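Local coordinates for protein ribosome-binding factor A (Thermus thermophilus, PDB 2DYJ) that assists late maturation of the 30S ribosomal subunit, binding free 30S subunits and promoting efficient processing of 16S rRNA, at residues L45-E50 / L85-W90. Numbering follows the deposited sequence.
Sequences LSVYVE and LEFLPW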
# COMPACT_ATOMS: atom_id res chain seq x y z
N LEU A 45 2.76 7.66 -1.16
CA LEU A 45 1.83 6.85 -1.93
C LEU A 45 0.64 6.59 -1.01
O LEU A 45 0.79 6.06 0.10
CB LEU A 45 2.46 5.50 -2.33
CG LEU A 45 1.58 4.60 -3.20
CD1 LEU A 45 1.57 5.17 -4.62
CD2 LEU A 45 2.10 3.18 -3.23
N SER A 46 -0.54 7.03 -1.45
CA SER A 46 -1.77 6.79 -0.69
C SER A 46 -2.25 5.45 -1.22
O SER A 46 -2.36 5.26 -2.43
CB SER A 46 -2.81 7.88 -0.99
OG SER A 46 -2.37 9.12 -0.47
N VAL A 47 -2.55 4.54 -0.30
CA VAL A 47 -2.96 3.17 -0.63
C VAL A 47 -4.36 2.95 -0.10
O VAL A 47 -4.58 3.01 1.10
CB VAL A 47 -1.99 2.16 0.04
CG1 VAL A 47 -2.34 0.74 -0.39
CG2 VAL A 47 -0.53 2.50 -0.32
N TYR A 48 -5.30 2.72 -1.00
CA TYR A 48 -6.71 2.54 -0.63
C TYR A 48 -7.05 1.06 -0.55
O TYR A 48 -6.93 0.33 -1.53
CB TYR A 48 -7.58 3.27 -1.65
CG TYR A 48 -7.23 4.74 -1.76
CD1 TYR A 48 -7.78 5.69 -0.90
CD2 TYR A 48 -6.28 5.18 -2.69
CE1 TYR A 48 -7.38 7.03 -0.95
CE2 TYR A 48 -5.88 6.51 -2.74
CZ TYR A 48 -6.42 7.43 -1.88
OH TYR A 48 -6.00 8.74 -1.95
N VAL A 49 -7.51 0.61 0.61
CA VAL A 49 -7.77 -0.80 0.80
C VAL A 49 -9.18 -1.18 1.23
O VAL A 49 -9.89 -0.39 1.86
CB VAL A 49 -6.80 -1.38 1.84
CG1 VAL A 49 -5.38 -1.19 1.37
CG2 VAL A 49 -7.00 -0.67 3.19
N GLU A 50 -9.57 -2.41 0.89
CA GLU A 50 -10.87 -2.95 1.29
C GLU A 50 -10.60 -4.04 2.32
O GLU A 50 -10.04 -5.10 2.00
CB GLU A 50 -11.63 -3.55 0.09
CG GLU A 50 -12.91 -4.32 0.52
CD GLU A 50 -13.56 -5.14 -0.61
OE1 GLU A 50 -12.88 -5.41 -1.62
OE2 GLU A 50 -14.74 -5.54 -0.47
N LEU A 85 4.28 5.24 2.76
CA LEU A 85 2.90 4.82 2.53
C LEU A 85 1.87 5.34 3.52
O LEU A 85 2.12 5.36 4.72
CB LEU A 85 2.84 3.29 2.56
CG LEU A 85 4.00 2.65 1.77
CD1 LEU A 85 4.06 1.12 2.02
CD2 LEU A 85 3.78 2.94 0.29
N GLU A 86 0.72 5.76 2.99
CA GLU A 86 -0.38 6.23 3.82
C GLU A 86 -1.53 5.27 3.50
O GLU A 86 -1.86 5.08 2.33
CB GLU A 86 -0.76 7.66 3.42
CG GLU A 86 -1.96 8.19 4.17
CD GLU A 86 -2.48 9.49 3.58
OE1 GLU A 86 -2.21 9.75 2.38
OE2 GLU A 86 -3.17 10.23 4.30
N PHE A 87 -2.12 4.65 4.52
CA PHE A 87 -3.20 3.70 4.26
C PHE A 87 -4.56 4.29 4.57
O PHE A 87 -4.79 4.80 5.66
CB PHE A 87 -2.95 2.44 5.07
CG PHE A 87 -1.64 1.79 4.73
CD1 PHE A 87 -1.53 0.97 3.62
CD2 PHE A 87 -0.51 2.02 5.52
CE1 PHE A 87 -0.29 0.38 3.27
CE2 PHE A 87 0.74 1.43 5.19
CZ PHE A 87 0.83 0.62 4.07
N LEU A 88 -5.45 4.19 3.58
CA LEU A 88 -6.80 4.74 3.70
C LEU A 88 -7.87 3.73 3.31
O LEU A 88 -7.61 2.77 2.59
CB LEU A 88 -6.92 5.97 2.79
CG LEU A 88 -5.91 7.10 3.05
CD1 LEU A 88 -5.86 8.07 1.88
CD2 LEU A 88 -6.30 7.84 4.33
N PRO A 89 -9.11 3.94 3.78
CA PRO A 89 -10.21 3.04 3.44
C PRO A 89 -10.54 3.21 1.95
O PRO A 89 -10.33 4.30 1.39
CB PRO A 89 -11.34 3.52 4.35
CG PRO A 89 -11.05 4.99 4.47
CD PRO A 89 -9.55 5.01 4.69
N TRP A 90 -11.05 2.15 1.32
CA TRP A 90 -11.37 2.20 -0.11
C TRP A 90 -12.36 3.29 -0.49
O TRP A 90 -12.34 3.78 -1.61
CB TRP A 90 -11.92 0.86 -0.62
CG TRP A 90 -13.35 0.58 -0.23
CD1 TRP A 90 -13.79 0.02 0.94
CD2 TRP A 90 -14.54 0.85 -1.00
NE1 TRP A 90 -15.16 -0.08 0.95
CE2 TRP A 90 -15.65 0.42 -0.23
CE3 TRP A 90 -14.77 1.40 -2.28
CZ2 TRP A 90 -16.97 0.53 -0.69
CZ3 TRP A 90 -16.09 1.51 -2.73
CH2 TRP A 90 -17.17 1.08 -1.94
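Ser46 and Glu86, paired on neighbouring parallel strands, are joined by their side chains. Ser46 OG donates to Glu86 OE1 (2.9 Å), meeting it nearly in line with its C-O bond; the extended glutamate chain, its CG anti to the backbone N (chi1 176°), is long enough to bring a carboxylate to the short serine. The backbone ladder follows the parallel pattern: Glu86 N donates to Leu45 O and Glu86 O accepts from Val47 N, on either side of Ser46, and Leu88 does the same between Val47 O and Val49 N, where Val49 N lies 2.9 Å from Leu88 O. A proline is tolerated at Pro89 because that position owes no N-H to strand 44-50. The last rung, Trp90 N to Val49 O, is bent (124°) and weak.

On the face of Ser46 and Glu86, the Tyr48 ring lies alongside Leu88, with Tyr48 CE1 3.4 Å from Leu88 CD1, while Pro89 O sits in plane at the ring edge, 3.7 Å from Tyr48 CD1. The broad ring suits its place, spanning Leu88 and the C-terminal tail at Ala92, Ser93 and Pro94. An alanine in place of Tyr48 would probably leave Leu88 CD1 without its aromatic neighbour and open a gap beside Pro89. On the reverse face the paired side chains are apolar, as suits a face turned largely to the helices: Leu85 CD2 packs 3.9 Å from Leu45 CB, and the Phe87 ring leans obliquely on branched Val47, Phe87 CD1 to Val47 CB 3.8 Å.

Strand 44-50 is central, pairing antiparallel with strand 32-38 on its other side. Leu12 and Leu16 of helix 5-21 pack against Leu45, Val47 and Leu85, whereas helix 55-64 meets Phe87 and Val49 through Leu62 and Leu59, completing the alpha-beta core of this KH-type domain.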